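Local coordinates for protein xyloglucan-specific endo-beta-1,4-glucanase BoGH5A (PDB 3ZMR) that cuts the beta-1,4-glucan backbone of xyloglucan internally, with retention of anomeric configuration, releasing xyloglucan oligosaccharides, at residues E276-Q281 / V317-M322; G220-P225 / E231-R236. All coordinates share one frame; numbering follows the deposited sequence.

Interaction 1: residues E276-Q281 / V317-M322; sequences ENYRVQ and VAHFTM. With EDO (1,2-ethanediol), chain G.
His319 lays its imidazole on the phenol ring of Tyr278 in helix 275-293. Just before it in the chain, the methyl of Ala318 lies over the imidazole face turned away from Tyr278, offset toward the rim, so the His319 ring is held between its own neighbour and the tyrosine. The stack is face to face: the ring centroids of Tyr278 and His319 are 3.6 Å apart and the planes lie within 10° of parallel. In both residues CG is anti to the carbonyl carbon (chi1 -62° for Tyr278, -53° for His319), which carries each ring toward its partner. The stack is continued by a CH-pi contact, His319 CB standing 3.7 Å from the Tyr278 ring centroid. At the imidazole edge His319 NE2 is hydrogen-bonded to O2 of an ethanediol at 2.8 Å, a molecule probably left from crystallisation, whose C1 also touches Ala318 CB at 3.6 Å. Beyond the ring, His319 O is hydrogen-bonded to the side chain of Asn282. Phe320, whose CB points away from 276-281, rests on Asn282 and Asn285 of helix 275-293 and on Leu333, so its side chain fits between that helix and barrel strand 331-337; Thr321 N returns to Asn282 with a second hydrogen bond.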
loop_
_atom_site.group_PDB
_atom_site.type_symbol
_atom_site.label_atom_id
_atom_site.label_comp_id
_atom_site.label_asym_id
_atom_site.label_seq_id
_atom_site.Cartn_x
_atom_site.Cartn_y
_atom_site.Cartn_z
ATOM N N GLU A 276 12.837 -13.135 1.363
ATOM C CA GLU A 276 13.643 -11.928 1.183
ATOM C C GLU A 276 12.817 -10.819 0.491
ATOM O O GLU A 276 12.810 -9.667 0.939
ATOM C CB GLU A 276 14.910 -12.228 0.371
ATOM C CG GLU A 276 15.687 -11.008 -0.055
ATOM C CD GLU A 276 16.886 -11.312 -0.931
ATOM O OE1 GLU A 276 16.902 -12.369 -1.584
ATOM O OE2 GLU A 276 17.804 -10.473 -1.007
ATOM N N ASN A 277 12.138 -11.175 -0.598
ATOM C CA ASN A 277 11.335 -10.203 -1.316
ATOM C C ASN A 277 10.240 -9.570 -0.430
ATOM O O ASN A 277 10.043 -8.333 -0.439
ATOM C CB ASN A 277 10.653 -10.797 -2.532
ATOM C CG ASN A 277 11.605 -11.367 -3.580
ATOM O OD1 ASN A 277 11.218 -12.341 -4.234
ATOM N ND2 ASN A 277 12.785 -10.761 -3.808
ATOM N N TYR A 278 9.522 -10.397 0.335
ATOM C CA TYR A 278 8.496 -9.857 1.253
ATOM C C TYR A 278 9.088 -8.988 2.358
ATOM O O TYR A 278 8.525 -7.952 2.718
ATOM C CB TYR A 278 7.608 -10.953 1.815
ATOM C CG TYR A 278 6.812 -11.696 0.776
ATOM C CD1 TYR A 278 5.883 -11.059 -0.029
ATOM C CD2 TYR A 278 7.008 -13.062 0.590
ATOM C CE1 TYR A 278 5.167 -11.752 -0.983
ATOM C CE2 TYR A 278 6.283 -13.775 -0.353
ATOM C CZ TYR A 278 5.377 -13.100 -1.160
ATOM O OH TYR A 278 4.614 -13.769 -2.103
ATOM N N ARG A 279 10.223 -9.401 2.903
ATOM C CA ARG A 279 10.889 -8.623 3.936
ATOM C C ARG A 279 11.293 -7.240 3.439
ATOM O O ARG A 279 11.045 -6.217 4.110
ATOM C CB ARG A 279 12.098 -9.399 4.504
ATOM C CG ARG A 279 12.888 -8.600 5.538
ATOM C CD ARG A 279 13.886 -9.460 6.315
ATOM N NE ARG A 279 14.677 -10.299 5.413
ATOM C CZ ARG A 279 15.637 -9.875 4.600
ATOM N NH1 ARG A 279 15.997 -8.590 4.573
ATOM N NH2 ARG A 279 16.271 -10.756 3.814
ATOM N N VAL A 280 11.887 -7.195 2.258
ATOM C CA VAL A 280 12.395 -5.954 1.737
ATOM C C VAL A 280 11.219 -5.056 1.290
ATOM O O VAL A 280 11.210 -3.855 1.533
ATOM C CB VAL A 280 13.407 -6.180 0.596
ATOM C CG1 VAL A 280 13.789 -4.849 -0.020
ATOM C CG2 VAL A 280 14.640 -6.913 1.120
ATOM N N GLN A 281 10.197 -5.652 0.682
ATOM C CA GLN A 281 9.035 -4.866 0.235
ATOM C C GLN A 281 8.216 -4.338 1.423
ATOM O O GLN A 281 7.833 -3.162 1.440
ATOM C CB GLN A 281 8.179 -5.665 -0.737
ATOM C CG GLN A 281 6.949 -4.930 -1.231
ATOM C CD GLN A 281 5.720 -5.222 -0.408
ATOM O OE1 GLN A 281 5.535 -6.323 0.118
ATOM N NE2 GLN A 281 4.848 -4.239 -0.344
ATOM N N VAL A 317 -2.844 -11.183 2.313
ATOM C CA VAL A 317 -3.319 -12.079 3.346
ATOM C C VAL A 317 -2.169 -12.933 3.880
ATOM O O VAL A 317 -2.042 -13.141 5.088
ATOM C CB VAL A 317 -4.462 -12.964 2.813
ATOM C CG1 VAL A 317 -4.845 -14.054 3.806
ATOM C CG2 VAL A 317 -5.692 -12.114 2.486
ATOM N N ALA A 318 -1.316 -13.426 2.981
ATOM C CA ALA A 318 -0.237 -14.357 3.376
ATOM C C ALA A 318 1.021 -13.671 3.927
ATOM O O ALA A 318 1.760 -14.261 4.729
ATOM C CB ALA A 318 0.130 -15.259 2.190
ATOM N N HIS A 319 1.312 -12.452 3.478
ATOM C CA HIS A 319 2.637 -11.869 3.724
ATOM C C HIS A 319 2.715 -10.416 4.176
ATOM O O HIS A 319 3.797 -9.952 4.548
ATOM C CB HIS A 319 3.509 -12.003 2.463
ATOM C CG HIS A 319 3.589 -13.398 1.931
ATOM N ND1 HIS A 319 4.326 -14.377 2.549
ATOM C CD2 HIS A 319 3.036 -13.968 0.833
ATOM C CE1 HIS A 319 4.216 -15.498 1.859
ATOM N NE2 HIS A 319 3.449 -15.270 0.806
ATOM N N PHE A 320 1.634 -9.653 4.087
ATOM C CA PHE A 320 1.699 -8.239 4.463
ATOM C C PHE A 320 1.838 -8.140 5.974
ATOM O O PHE A 320 1.106 -8.825 6.712
ATOM C CB PHE A 320 0.442 -7.473 3.981
ATOM C CG PHE A 320 0.325 -6.093 4.577
ATOM C CD1 PHE A 320 1.001 -5.022 4.008
ATOM C CD2 PHE A 320 -0.457 -5.859 5.700
ATOM C CE1 PHE A 320 0.877 -3.753 4.543
ATOM C CE2 PHE A 320 -0.595 -4.597 6.223
ATOM C CZ PHE A 320 0.112 -3.567 5.673
ATOM N N THR A 321 2.762 -7.292 6.411
ATOM C CA THR A 321 2.899 -6.943 7.830
ATOM C C THR A 321 2.631 -5.446 8.045
ATOM O O THR A 321 3.046 -4.613 7.265
ATOM C CB THR A 321 4.286 -7.344 8.369
ATOM O OG1 THR A 321 5.311 -6.615 7.675
ATOM C CG2 THR A 321 4.493 -8.856 8.230
ATOM N N MET A 322 1.943 -5.114 9.137
ATOM C CA MET A 322 1.643 -3.722 9.454
ATOM C C MET A 322 2.918 -2.999 9.845
ATOM O O MET A 322 3.678 -3.481 10.706
ATOM C CB MET A 322 0.625 -3.605 10.599
ATOM C CG MET A 322 -0.814 -3.842 10.176
ATOM S SD MET A 322 -1.493 -2.607 9.060
ATOM C CE MET A 322 -1.921 -1.229 10.120
HETATM C C1 EDO G . 0.846 -15.655 -1.312
HETATM O O1 EDO G . -0.197 -15.745 -2.274
HETATM C C2 EDO G . 2.096 -16.467 -1.663
HETATM O O2 EDO G . 2.408 -17.412 -0.638
#

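Interaction 2: residues G220-P225 / E231-R236; sequences GWLNHP and EALDER. With EDO (1,2-ethanediol), chain H.
Trp221 lies flat against the guanidinium of Arg236. Its chi1 of 64° sets CG between the backbone N and the carbonyl carbon, turning an indole face to the arginine. Arg236 CZ stands 3.6 Å from the centroid of the five-membered ring, a cation-pi stack with planes only 2° apart. The arginine chain, extended from CG to NE, runs back over the six-membered ring, with CD 3.6 Å from its centroid. Leu233 CD2 meets the indole at its edge, 3.5 Å from Trp221 CE3. Leu222 places CB over the rim of the indole's other face, while its CD1 packs 4.1 Å from Leu233 CB. Farther along, Leu233 CD1 lies 3.4 Å from His224 O. Replacing Trp221 by an alanine would probably leave the Arg236 guanidinium without its stacking surface and less restrained, and open a gap beside Leu233 CD2. Outside the pair, Glu218 takes the indole N-H and Ser178 is hydrogen-bonded to Arg236 NH2, while Arg236 NH1 donates to O2 of an ethanediol, probably from the crystallisation liquor, at 2.9 Å. NH1 and NH2 thus bond at the rim while the flat face goes to the indole, so hydrogen bonding and stacking do not compete.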
loop_
_atom_site.group_PDB
_atom_site.type_symbol
_atom_site.label_atom_id
_atom_site.label_comp_id
_atom_site.label_asym_id
_atom_site.label_seq_id
_atom_site.Cartn_x
_atom_site.Cartn_y
_atom_site.Cartn_z
ATOM N N GLY A 220 9.948 1.643 -12.987
ATOM C CA GLY A 220 10.166 0.395 -12.243
ATOM C C GLY A 220 11.403 0.376 -11.350
ATOM O O GLY A 220 11.823 -0.701 -10.902
ATOM N N TRP A 221 11.993 1.536 -11.047
ATOM C CA TRP A 221 13.214 1.544 -10.219
ATOM C C TRP A 221 13.065 0.875 -8.862
ATOM O O TRP A 221 14.048 0.382 -8.324
ATOM C CB TRP A 221 13.711 2.962 -9.993
ATOM C CG TRP A 221 12.797 3.859 -9.218
ATOM C CD1 TRP A 221 11.825 4.697 -9.717
ATOM C CD2 TRP A 221 12.738 3.993 -7.782
ATOM N NE1 TRP A 221 11.178 5.348 -8.689
ATOM C CE2 TRP A 221 11.734 4.954 -7.491
ATOM C CE3 TRP A 221 13.468 3.446 -6.725
ATOM C CZ2 TRP A 221 11.399 5.316 -6.167
ATOM C CZ3 TRP A 221 13.153 3.840 -5.417
ATOM C CH2 TRP A 221 12.160 4.786 -5.159
ATOM N N LEU A 222 11.839 0.859 -8.307
ATOM C CA LEU A 222 11.628 0.297 -6.963
ATOM C C LEU A 222 11.501 -1.236 -7.001
ATOM O O LEU A 222 11.499 -1.896 -5.969
ATOM C CB LEU A 222 10.405 0.926 -6.280
ATOM C CG LEU A 222 10.222 0.665 -4.789
ATOM C CD1 LEU A 222 11.430 1.026 -3.944
ATOM C CD2 LEU A 222 8.968 1.381 -4.305
ATOM N N ASN A 223 11.410 -1.799 -8.206
ATOM C CA ASN A 223 11.112 -3.217 -8.376
ATOM C C ASN A 223 12.322 -4.127 -8.255
ATOM O O ASN A 223 12.596 -4.967 -9.127
ATOM C CB ASN A 223 10.375 -3.453 -9.695
ATOM C CG ASN A 223 8.969 -2.884 -9.684
ATOM O OD1 ASN A 223 8.377 -2.649 -8.623
ATOM N ND2 ASN A 223 8.424 -2.629 -10.874
ATOM N N HIS A 224 13.039 -3.947 -7.151
ATOM C CA HIS A 224 14.189 -4.774 -6.798
ATOM C C HIS A 224 14.214 -5.049 -5.309
ATOM O O HIS A 224 15.120 -4.590 -4.588
ATOM C CB HIS A 224 15.489 -4.135 -7.261
ATOM C CG HIS A 224 15.468 -3.780 -8.706
ATOM N ND1 HIS A 224 15.693 -4.719 -9.688
ATOM C CD2 HIS A 224 15.148 -2.628 -9.342
ATOM C CE1 HIS A 224 15.553 -4.145 -10.875
ATOM N NE2 HIS A 224 15.220 -2.877 -10.692
ATOM N N PRO A 225 13.243 -5.838 -4.834
ATOM C CA PRO A 225 13.074 -6.035 -3.383
ATOM C C PRO A 225 14.005 -7.143 -2.884
ATOM O O PRO A 225 13.567 -8.223 -2.533
ATOM C CB PRO A 225 11.600 -6.436 -3.264
ATOM C CG PRO A 225 11.327 -7.162 -4.537
ATOM C CD PRO A 225 12.141 -6.444 -5.589
ATOM N N GLU A 231 19.498 -0.906 0.447
ATOM C CA GLU A 231 20.048 0.338 0.983
ATOM C C GLU A 231 19.776 1.515 0.027
ATOM O O GLU A 231 19.293 2.583 0.433
ATOM C CB GLU A 231 21.550 0.187 1.293
ATOM C CG GLU A 231 22.160 1.355 2.051
ATOM C CD GLU A 231 23.579 1.094 2.530
ATOM O OE1 GLU A 231 23.922 -0.061 2.854
ATOM O OE2 GLU A 231 24.345 2.066 2.590
ATOM N N ALA A 232 20.070 1.310 -1.254
ATOM C CA ALA A 232 19.901 2.345 -2.264
ATOM C C ALA A 232 18.431 2.705 -2.458
ATOM O O ALA A 232 18.074 3.890 -2.613
ATOM C CB ALA A 232 20.505 1.898 -3.601
ATOM N N LEU A 233 17.579 1.678 -2.473
ATOM C CA LEU A 233 16.143 1.896 -2.704
ATOM C C LEU A 233 15.487 2.587 -1.498
ATOM O O LEU A 233 14.703 3.542 -1.675
ATOM C CB LEU A 233 15.428 0.591 -3.062
ATOM C CG LEU A 233 15.829 0.014 -4.412
ATOM C CD1 LEU A 233 15.008 -1.213 -4.740
ATOM C CD2 LEU A 233 15.737 1.008 -5.518
ATOM N N ASP A 234 15.836 2.136 -0.296
ATOM C CA ASP A 234 15.317 2.770 0.924
ATOM C C ASP A 234 15.747 4.244 0.949
ATOM O O ASP A 234 14.971 5.125 1.310
ATOM C CB ASP A 234 15.873 2.097 2.192
ATOM C CG ASP A 234 15.274 0.762 2.516
ATOM O OD1 ASP A 234 14.322 0.306 1.841
ATOM O OD2 ASP A 234 15.752 0.159 3.529
ATOM N N GLU A 235 17.013 4.525 0.607
ATOM C CA GLU A 235 17.534 5.890 0.645
ATOM C C GLU A 235 16.781 6.778 -0.339
ATOM O O GLU A 235 16.384 7.909 -0.015
ATOM C CB GLU A 235 19.009 5.879 0.318
ATOM C CG GLU A 235 19.650 7.234 0.114
ATOM C CD GLU A 235 21.113 7.099 -0.199
ATOM O OE1 GLU A 235 21.917 7.017 0.750
ATOM O OE2 GLU A 235 21.420 7.023 -1.397
ATOM N N ARG A 236 16.550 6.257 -1.550
ATOM C CA ARG A 236 15.837 7.019 -2.570
ATOM C C ARG A 236 14.372 7.265 -2.196
ATOM O O ARG A 236 13.871 8.370 -2.362
ATOM C CB ARG A 236 15.938 6.310 -3.914
ATOM C CG ARG A 236 15.183 7.000 -5.025
ATOM C CD ARG A 236 15.495 6.380 -6.356
ATOM N NE ARG A 236 14.750 6.986 -7.435
ATOM C CZ ARG A 236 14.945 6.673 -8.716
ATOM N NH1 ARG A 236 15.869 5.784 -9.045
ATOM N NH2 ARG A 236 14.220 7.237 -9.665
HETATM C C1 EDO H . 19.413 4.336 -7.502
HETATM O O1 EDO H . 19.795 3.382 -8.501
HETATM C C2 EDO H . 18.239 3.787 -6.713
HETATM O O2 EDO H . 17.146 3.569 -7.609
#

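Overall arrangement
Both contacts belong to the eight-stranded beta/alpha barrel of the family 5 catalytic module, their centres about 15 Å apart. Interaction 2 comes first along the chain and closes before interaction 1 opens: it folds the loop after strand 210-214 onto helix 227-248, whereas interaction 1 joins helix 275-293 to the end of helix 313-319. They meet at Pro225, whose O probably accepts a hydrogen bond from Asn277 ND2 (2.9 Å) and whose CA packs on Val280 CG1 (3.6 Å). Thus the loop leading into helix 227-248 rests on helix 275-293. Interaction 2 lies nearer the substrate, the Leu222 side chain being about 7 Å from that of substrate-binding Asn261; interaction 1 is structural packing away from the annotated sites.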